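Local coordinates for protein phosphodiesterase (Salpingoeca rosetta, PDB 7D7P) that belongs to the HD-type phosphodiesterase superfamily and holds a zinc ion and a magnesium ion in an all-helical domain, at residues A[256-261]-A[322-327]; A[114-119]-A[142-147]. All blocks are in the same frame, centred on the assembly; numbering follows the deposited sequence.

Interaction 1: residues A[256-261]-A[322-327]; sequences LHTADL and PWHQQL. With ZN (zinc ion), chain G.
Thr258 and Trp323 carry this buried helix-helix contact of the all-helical HD-type phosphodiesterase fold, joining the C-terminal end of helix 245-260 to helix 305-330. The axes of the two short segments stay 11.8 Å apart, so side chains rather than backbones bridge the interface. Followed outward, Thr258 starts with CB, which approaches Trp323 NE1 to 4.0 Å. Its chi1 of -55° sets OG1 beside the backbone N, where the hydroxyl accepts the indole N-H: Trp323 NE1 lies 3.0 Å from Thr258 OG1, the bond is nearly straight (166°), and OG1 sits in the indole plane. The same OG1 is hydrogen-bonded to Val254 O one turn back, so two partners grip the hydroxyl. The other branch, CG2, rests against His324 CE1 at 3.6 Å and also reaches Leu327 CD2, a methyl that lies against OG1 as well.

His257 takes the indole differently. The edge of its imidazole, led by CD2, stands over one face of Trp323 in a T-shaped stack with the planes at 89°; CD2 is 3.5 Å from Trp323 CZ2, displaced toward the rim of the ring system. His257 NE2, the ring atom next to CD2, is hydrogen-bonded to His222 ND1, which helps to set the rotation of the imidazole.

Water 1 meets the His324 ring at its edge, 2.7 Å from NE2, and donates to the carbonyls of Thr258 and Leu261 where the chain leaves the helix. Asp260 faces the metal site: OD1 ligates zinc, and OD2 accepts a hydrogen bond from zinc-bound water 2 at 2.6 Å.

Interaction 2: residues A[114-119]-A[142-147]; sequences MVLHTT and AALSHD. With ZN (zinc ion), chain G; MG (magnesium ion), chain H.
Leu116 and Ala143 bring the backbones of helices 109-126 and 133-145 to a closest CA-CA separation of 4.9 Å, a spacing that puts a methyl group directly against the facing main chain. That methyl is Ala143 CB, which lies 3.7 Å from Leu116 CA and also touches Val115 O, Val115 CG1 and Thr119 OG1. The threonine hydroxyl can serve as part of this wall because it is turned back on its own helix: Thr119 OG1 donates to Val115 O at 2.6 Å, while Thr119 N reaches the same carbonyl from the opposite face of its plane. Beside the alanine, Leu116 CB packs on Leu144 CD1 at 3.9 Å, and Leu116 CD2 lies against both methyls of Leu144; Leu144 also touches Trp93 and Leu94 of helix 87-99.

Val115 and His146 meet tip to tip, with Val115 CG2 3.5 Å from His146 CE1. His146 and Asp147 are the consecutive histidine and aspartate for which the HD superfamily is named, so this hydrophobic contact borders directly on the metal centre. With chi1 at 83°, His146 CG lies between the backbone N and the carbonyl carbon. The imidazole is held at both nitrogens: ND1 donates to Ala143 O at 2.7 Å (N-H...O angle 153°), with the acceptor 17° out of the ring plane, and NE2 binds zinc at 2.2 Å. The hydrogen bond to the carbonyl would be expected to enrich electron density on the zinc-bound nitrogen. Tyr101 OH is hydrogen-bonded to both Leu144 O and Asp147 N, tying down the turn between them. The Asp147 carboxylate then bridges the two metals, OD2 ligating zinc and OD1 binding magnesium at 2.2 Å.

How the interactions relate
Both segments of interaction 2 precede those of interaction 1 in the sequence, and all four are part of the same helical phosphodiesterase domain. Their centres are about 14 Å apart, yet they touch where helix 245-260 lies against helix 109-126: Ala259 CB comes within 3.4 Å of Thr119 OG1, and Leu256 CD1 also meets that hydroxyl. Helices 133-145, 109-126, 245-260 and 305-330 are thus connected in that order by successive side-chain contacts. The zinc ion draws together helix 109-126 (His111), the end of helix 245-260 (Asp260) and the turn that follows helix 133-145 (His146 and Asp147). Waters 2 and 3, both on the zinc ion, are shared by the two sites.

Interaction 1: residues A[256-261]-A[322-327]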
ATOM      1  N   LEU A 256      14.722  -2.955 -18.893  1.00 13.72           N
ATOM      2  CA  LEU A 256      13.864  -3.781 -19.739  1.00 14.07           C
ATOM      3  C   LEU A 256      12.719  -4.385 -18.936  1.00 14.56           C
ATOM      4  O   LEU A 256      11.591  -4.491 -19.434  1.00 17.96           O
ATOM      5  CB  LEU A 256      14.671  -4.887 -20.421  1.00 16.44           C
ATOM      6  CG  LEU A 256      13.817  -5.766 -21.346  1.00 23.13           C
ATOM      7  CD1 LEU A 256      13.260  -4.943 -22.502  1.00 16.72           C
ATOM      8  CD2 LEU A 256      14.578  -6.982 -21.867  1.00 18.16           C
ATOM      9  N   HIS A 257      12.990  -4.793 -17.694  1.00 16.51           N
ATOM     10  CA  HIS A 257      11.919  -5.263 -16.823  1.00 17.50           C
ATOM     11  C   HIS A 257      10.907  -4.155 -16.562  1.00 22.43           C
ATOM     12  O   HIS A 257       9.697  -4.407 -16.506  1.00 16.90           O
ATOM     13  CB  HIS A 257      12.504  -5.789 -15.512  1.00 19.09           C
ATOM     14  CG  HIS A 257      11.474  -6.250 -14.529  1.00 17.31           C
ATOM     15  ND1 HIS A 257      10.532  -7.208 -14.832  1.00 24.85           N
ATOM     16  CD2 HIS A 257      11.244  -5.890 -13.243  1.00 18.91           C
ATOM     17  CE1 HIS A 257       9.761  -7.416 -13.779  1.00 23.35           C
ATOM     18  NE2 HIS A 257      10.173  -6.628 -12.801  1.00 20.29           N
ATOM     19  N   THR A 258      11.387  -2.914 -16.414  1.00 17.73           N
ATOM     20  CA  THR A 258      10.485  -1.776 -16.263  1.00 13.63           C
ATOM     21  C   THR A 258       9.586  -1.619 -17.483  1.00 19.57           C
ATOM     22  O   THR A 258       8.376  -1.403 -17.349  1.00 17.14           O
ATOM     23  CB  THR A 258      11.284  -0.493 -16.026  1.00 19.59           C
ATOM     24  OG1 THR A 258      12.153  -0.663 -14.901  1.00 18.61           O
ATOM     25  CG2 THR A 258      10.346   0.684 -15.768  1.00 18.31           C
ATOM     26  N   ALA A 259      10.159  -1.726 -18.687  1.00 21.59           N
ATOM     27  CA  ALA A 259       9.359  -1.562 -19.896  1.00 19.75           C
ATOM     28  C   ALA A 259       8.388  -2.720 -20.090  1.00 14.79           C
ATOM     29  O   ALA A 259       7.319  -2.534 -20.683  1.00 14.04           O
ATOM     30  CB  ALA A 259      10.264  -1.421 -21.120  1.00  9.83           C
ATOM     31  N   ASP A 260       8.741  -3.913 -19.605  1.00 19.54           N
ATOM     32  CA  ASP A 260       7.836  -5.054 -19.708  1.00 15.23           C
ATOM     33  C   ASP A 260       6.546  -4.803 -18.936  1.00 16.07           C
ATOM     34  O   ASP A 260       5.459  -5.182 -19.387  1.00 20.16           O
ATOM     35  CB  ASP A 260       8.530  -6.318 -19.200  1.00 20.89           C
ATOM     36  CG  ASP A 260       7.800  -7.587 -19.604  1.00 22.94           C
ATOM     37  OD1 ASP A 260       6.939  -7.515 -20.503  1.00 17.00           O
ATOM     38  OD2 ASP A 260       8.086  -8.656 -19.022  1.00 28.13           O
ATOM     39  N   LEU A 261       6.647  -4.162 -17.774  1.00 17.33           N
ATOM     40  CA  LEU A 261       5.479  -3.841 -16.955  1.00 18.46           C
ATOM     41  C   LEU A 261       4.950  -2.449 -17.303  1.00 18.46           C
ATOM     42  O   LEU A 261       4.912  -1.537 -16.479  1.00 21.60           O
ATOM     43  CB  LEU A 261       5.830  -3.948 -15.475  1.00 18.95           C
ATOM     44  CG  LEU A 261       6.462  -5.260 -15.004  1.00 32.21           C
ATOM     45  CD1 LEU A 261       6.772  -5.208 -13.513  1.00 25.84           C
ATOM     46  CD2 LEU A 261       5.560  -6.441 -15.327  1.00 26.39           C
ATOM     47  N   PRO A 322       6.519  -0.156  -5.311  1.00 21.70           N
ATOM     48  CA  PRO A 322       7.836  -0.275  -4.669  1.00 21.98           C
ATOM     49  C   PRO A 322       8.976  -0.367  -5.666  1.00 23.24           C
ATOM     50  O   PRO A 322      10.088   0.086  -5.367  1.00 21.53           O
ATOM     51  CB  PRO A 322       7.713  -1.557  -3.832  1.00 20.37           C
ATOM     52  CG  PRO A 322       6.250  -1.749  -3.638  1.00 31.23           C
ATOM     53  CD  PRO A 322       5.621  -1.256  -4.903  1.00 24.26           C
ATOM     54  N   TRP A 323       8.731  -0.941  -6.847  1.00 18.58           N
ATOM     55  CA  TRP A 323       9.770  -1.004  -7.871  1.00 24.51           C
ATOM     56  C   TRP A 323      10.148   0.391  -8.350  1.00 19.37           C
ATOM     57  O   TRP A 323      11.331   0.753  -8.373  1.00 17.34           O
ATOM     58  CB  TRP A 323       9.299  -1.870  -9.041  1.00 19.13           C
ATOM     59  CG  TRP A 323      10.267  -1.932 -10.191  1.00 21.28           C
ATOM     60  CD1 TRP A 323      10.249  -1.167 -11.322  1.00 19.78           C
ATOM     61  CD2 TRP A 323      11.394  -2.810 -10.320  1.00 20.61           C
ATOM     62  NE1 TRP A 323      11.294  -1.514 -12.145  1.00 21.10           N
ATOM     63  CE2 TRP A 323      12.011  -2.520 -11.553  1.00 19.85           C
ATOM     64  CE3 TRP A 323      11.940  -3.813  -9.512  1.00 23.70           C
ATOM     65  CZ2 TRP A 323      13.147  -3.196 -11.998  1.00 15.81           C
ATOM     66  CZ3 TRP A 323      13.068  -4.482  -9.955  1.00 29.20           C
ATOM     67  CH2 TRP A 323      13.659  -4.169 -11.187  1.00 24.10           C
ATOM     68  N   HIS A 324       9.151   1.195  -8.726  1.00 17.56           N
ATOM     69  CA  HIS A 324       9.420   2.520  -9.272  1.00 19.88           C
ATOM     70  C   HIS A 324       9.876   3.509  -8.208  1.00 23.30           C
ATOM     71  O   HIS A 324      10.521   4.508  -8.548  1.00 19.16           O
ATOM     72  CB  HIS A 324       8.181   3.051  -9.991  1.00 21.15           C
ATOM     73  CG  HIS A 324       8.031   2.532 -11.387  1.00 25.78           C
ATOM     74  ND1 HIS A 324       8.427   3.250 -12.495  1.00 22.06           N
ATOM     75  CD2 HIS A 324       7.536   1.362 -11.856  1.00 17.91           C
ATOM     76  CE1 HIS A 324       8.178   2.548 -13.585  1.00 22.09           C
ATOM     77  NE2 HIS A 324       7.637   1.396 -13.226  1.00 19.67           N
ATOM     78  N   GLN A 325       9.551   3.265  -6.936  1.00 19.55           N
ATOM     79  CA  GLN A 325      10.108   4.092  -5.870  1.00 26.20           C
ATOM     80  C   GLN A 325      11.618   3.916  -5.777  1.00 22.18           C
ATOM     81  O   GLN A 325      12.352   4.889  -5.568  1.00 21.19           O
ATOM     82  CB  GLN A 325       9.438   3.756  -4.537  1.00 26.63           C
ATOM     83  CG  GLN A 325       8.049   4.354  -4.381  1.00 23.42           C
ATOM     84  CD  GLN A 325       7.362   3.912  -3.104  1.00 35.21           C
ATOM     85  OE1 GLN A 325       7.517   2.774  -2.664  1.00 33.00           O
ATOM     86  NE2 GLN A 325       6.594   4.814  -2.501  1.00 35.35           N
ATOM     87  N   GLN A 326      12.104   2.684  -5.938  1.00 25.89           N
ATOM     88  CA  GLN A 326      13.547   2.469  -5.980  1.00 26.97           C
ATOM     89  C   GLN A 326      14.140   2.962  -7.293  1.00 24.14           C
ATOM     90  O   GLN A 326      15.251   3.505  -7.314  1.00 21.67           O
ATOM     91  CB  GLN A 326      13.867   0.990  -5.766  1.00 22.95           C
ATOM     92  CG  GLN A 326      13.555   0.500  -4.365  1.00 25.47           C
ATOM     93  CD  GLN A 326      14.268   1.310  -3.303  1.00 29.25           C
ATOM     94  OE1 GLN A 326      15.477   1.528  -3.381  1.00 31.91           O
ATOM     95  NE2 GLN A 326      13.519   1.768  -2.308  1.00 23.14           N
ATOM     96  N   LEU A 327      13.413   2.782  -8.400  1.00 21.35           N
ATOM     97  CA  LEU A 327      13.918   3.237  -9.692  1.00 21.52           C
ATOM     98  C   LEU A 327      14.018   4.757  -9.741  1.00 23.62           C
ATOM     99  O   LEU A 327      15.006   5.302 -10.247  1.00 20.00           O
ATOM    100  CB  LEU A 327      13.023   2.718 -10.817  1.00 19.97           C
ATOM    101  CG  LEU A 327      13.497   2.993 -12.247  1.00 20.11           C
ATOM    102  CD1 LEU A 327      14.804   2.266 -12.531  1.00 16.80           C
ATOM    103  CD2 LEU A 327      12.427   2.595 -13.256  1.00 22.65           C
TER
HETATM  104 ZN    ZN G 806       6.403  -9.281 -21.815  1.00 22.94          ZN
HETATM  105  O   HOH W   1       6.941  -0.254 -15.200  1.00 17.91           O
HETATM  106  O   HOH W   2       7.780 -10.802 -20.402  1.00 18.11           O
HETATM  107  O   HOH W   3       4.709  -9.859 -20.250  1.00 18.64           O

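Interaction 2: residues A[114-119]-A[142-147]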
ATOM      1  N   MET A 114       5.078  -2.480 -27.778  1.00 21.41           N
ATOM      2  CA  MET A 114       4.951  -1.643 -26.587  1.00 18.03           C
ATOM      3  C   MET A 114       6.222  -1.677 -25.745  1.00 16.26           C
ATOM      4  O   MET A 114       6.660  -0.645 -25.225  1.00 14.13           O
ATOM      5  CB  MET A 114       3.753  -2.099 -25.752  1.00 19.52           C
ATOM      6  CG  MET A 114       2.405  -1.669 -26.303  1.00 22.43           C
ATOM      7  SD  MET A 114       2.083   0.074 -25.996  1.00 23.47           S
ATOM      8  CE  MET A 114       1.326   0.014 -24.370  1.00 23.65           C
ATOM      9  N   VAL A 115       6.823  -2.857 -25.592  1.00 11.72           N
ATOM     10  CA  VAL A 115       8.035  -2.962 -24.787  1.00 13.35           C
ATOM     11  C   VAL A 115       9.221  -2.358 -25.529  1.00 13.80           C
ATOM     12  O   VAL A 115      10.103  -1.741 -24.920  1.00 16.62           O
ATOM     13  CB  VAL A 115       8.282  -4.430 -24.393  1.00 13.97           C
ATOM     14  CG1 VAL A 115       9.616  -4.587 -23.668  1.00 15.99           C
ATOM     15  CG2 VAL A 115       7.146  -4.924 -23.518  1.00 13.12           C
ATOM     16  N   LEU A 116       9.257  -2.512 -26.855  1.00 15.67           N
ATOM     17  CA  LEU A 116      10.303  -1.866 -27.641  1.00 18.58           C
ATOM     18  C   LEU A 116      10.216  -0.350 -27.523  1.00 15.42           C
ATOM     19  O   LEU A 116      11.221   0.324 -27.272  1.00 19.68           O
ATOM     20  CB  LEU A 116      10.211  -2.295 -29.107  1.00 11.44           C
ATOM     21  CG  LEU A 116      11.051  -1.434 -30.059  1.00 21.71           C
ATOM     22  CD1 LEU A 116      12.537  -1.630 -29.795  1.00 16.43           C
ATOM     23  CD2 LEU A 116      10.721  -1.721 -31.516  1.00 19.24           C
ATOM     24  N   HIS A 117       9.013   0.205 -27.695  1.00 12.54           N
ATOM     25  CA  HIS A 117       8.856   1.655 -27.649  1.00 21.53           C
ATOM     26  C   HIS A 117       9.128   2.203 -26.253  1.00 18.54           C
ATOM     27  O   HIS A 117       9.754   3.260 -26.107  1.00 22.53           O
ATOM     28  CB  HIS A 117       7.455   2.047 -28.116  1.00 19.03           C
ATOM     29  CG  HIS A 117       7.247   3.525 -28.215  1.00 20.80           C
ATOM     30  ND1 HIS A 117       6.781   4.284 -27.163  1.00 18.37           N
ATOM     31  CD2 HIS A 117       7.445   4.387 -29.242  1.00 24.91           C
ATOM     32  CE1 HIS A 117       6.701   5.549 -27.537  1.00 19.63           C
ATOM     33  NE2 HIS A 117       7.099   5.638 -28.793  1.00 22.21           N
ATOM     34  N   THR A 118       8.663   1.502 -25.218  1.00 16.25           N
ATOM     35  CA  THR A 118       8.906   1.954 -23.851  1.00 15.99           C
ATOM     36  C   THR A 118      10.386   1.861 -23.496  1.00 17.71           C
ATOM     37  O   THR A 118      10.907   2.709 -22.761  1.00 18.46           O
ATOM     38  CB  THR A 118       8.060   1.137 -22.874  1.00 20.05           C
ATOM     39  OG1 THR A 118       6.688   1.169 -23.292  1.00 17.68           O
ATOM     40  CG2 THR A 118       8.171   1.693 -21.456  1.00 14.84           C
ATOM     41  N   THR A 119      11.077   0.837 -24.006  1.00 16.57           N
ATOM     42  CA  THR A 119      12.523   0.755 -23.820  1.00 15.91           C
ATOM     43  C   THR A 119      13.223   1.926 -24.496  1.00 15.40           C
ATOM     44  O   THR A 119      14.189   2.481 -23.959  1.00 18.29           O
ATOM     45  CB  THR A 119      13.053  -0.572 -24.368  1.00 19.05           C
ATOM     46  OG1 THR A 119      12.433  -1.661 -23.673  1.00 15.05           O
ATOM     47  CG2 THR A 119      14.567  -0.662 -24.193  1.00 21.17           C
ATOM     48  N   ALA A 142      16.333  -7.233 -27.955  1.00 14.75           N
ATOM     49  CA  ALA A 142      15.826  -7.979 -26.808  1.00 15.98           C
ATOM     50  C   ALA A 142      14.387  -7.597 -26.486  1.00 15.70           C
ATOM     51  O   ALA A 142      13.563  -8.467 -26.177  1.00 17.28           O
ATOM     52  CB  ALA A 142      16.722  -7.746 -25.592  1.00 10.83           C
ATOM     53  N   ALA A 143      14.065  -6.301 -26.550  1.00 18.54           N
ATOM     54  CA  ALA A 143      12.718  -5.851 -26.204  1.00 20.20           C
ATOM     55  C   ALA A 143      11.679  -6.422 -27.162  1.00 16.91           C
ATOM     56  O   ALA A 143      10.600  -6.852 -26.737  1.00 14.06           O
ATOM     57  CB  ALA A 143      12.659  -4.323 -26.201  1.00 13.51           C
ATOM     58  N   LEU A 144      11.986  -6.434 -28.458  1.00 12.61           N
ATOM     59  CA  LEU A 144      11.031  -6.943 -29.437  1.00 15.22           C
ATOM     60  C   LEU A 144      10.928  -8.462 -29.395  1.00 13.67           C
ATOM     61  O   LEU A 144       9.886  -9.022 -29.752  1.00 14.17           O
ATOM     62  CB  LEU A 144      11.431  -6.479 -30.836  1.00 12.60           C
ATOM     63  CG  LEU A 144      10.337  -6.170 -31.855  1.00 23.56           C
ATOM     64  CD1 LEU A 144       9.190  -5.388 -31.239  1.00 20.46           C
ATOM     65  CD2 LEU A 144      10.953  -5.394 -32.999  1.00 28.24           C
ATOM     66  N   SER A 145      11.984  -9.139 -28.950  1.00 11.23           N
ATOM     67  CA  SER A 145      12.062 -10.593 -28.957  1.00 13.42           C
ATOM     68  C   SER A 145      11.736 -11.223 -27.610  1.00 15.21           C
ATOM     69  O   SER A 145      11.770 -12.452 -27.495  1.00 15.54           O
ATOM     70  CB  SER A 145      13.470 -11.033 -29.383  1.00 15.21           C
ATOM     71  OG  SER A 145      13.827 -10.498 -30.646  1.00 20.72           O
ATOM     72  N   HIS A 146      11.414 -10.420 -26.594  1.00 16.15           N
ATOM     73  CA  HIS A 146      11.436 -10.915 -25.219  1.00 16.43           C
ATOM     74  C   HIS A 146      10.310 -11.895 -24.905  1.00 16.53           C
ATOM     75  O   HIS A 146      10.400 -12.603 -23.898  1.00 19.28           O
ATOM     76  CB  HIS A 146      11.384  -9.744 -24.238  1.00 17.93           C
ATOM     77  CG  HIS A 146      10.002  -9.235 -23.982  1.00 21.08           C
ATOM     78  ND1 HIS A 146       9.344  -8.398 -24.856  1.00 19.43           N
ATOM     79  CD2 HIS A 146       9.149  -9.453 -22.955  1.00 15.75           C
ATOM     80  CE1 HIS A 146       8.147  -8.117 -24.376  1.00 18.08           C
ATOM     81  NE2 HIS A 146       8.004  -8.744 -23.223  1.00 16.54           N
ATOM     82  N   ASP A 147       9.258 -11.955 -25.724  1.00 13.44           N
ATOM     83  CA  ASP A 147       8.130 -12.842 -25.456  1.00 14.81           C
ATOM     84  C   ASP A 147       7.802 -13.717 -26.661  1.00 15.01           C
ATOM     85  O   ASP A 147       6.643 -14.080 -26.866  1.00 13.74           O
ATOM     86  CB  ASP A 147       6.895 -12.046 -25.033  1.00 14.67           C
ATOM     87  CG  ASP A 147       6.737 -11.967 -23.525  1.00 16.73           C
ATOM     88  OD1 ASP A 147       7.318 -12.812 -22.813  1.00 14.86           O
ATOM     89  OD2 ASP A 147       6.023 -11.057 -23.052  1.00 17.05           O
TER
HETATM   90 ZN    ZN G 806       6.403  -9.281 -21.815  1.00 22.94          ZN
HETATM   91 MG    MG H 807       7.683 -12.827 -20.680  1.00 21.78          MG
HETATM   92  O   HOH W   4       9.865 -12.679 -21.106  1.00 17.33           O
HETATM   93  O   HOH W   5       5.499 -12.656 -20.111  1.00 16.88           O
HETATM   94  O   HOH W   2       7.780 -10.802 -20.402  1.00 18.11           O
HETATM   95  O   HOH W   3       4.709  -9.859 -20.250  1.00 18.64           O
HETATM   96  O   HOH W   6       7.434 -14.850 -20.593  1.00 13.90           O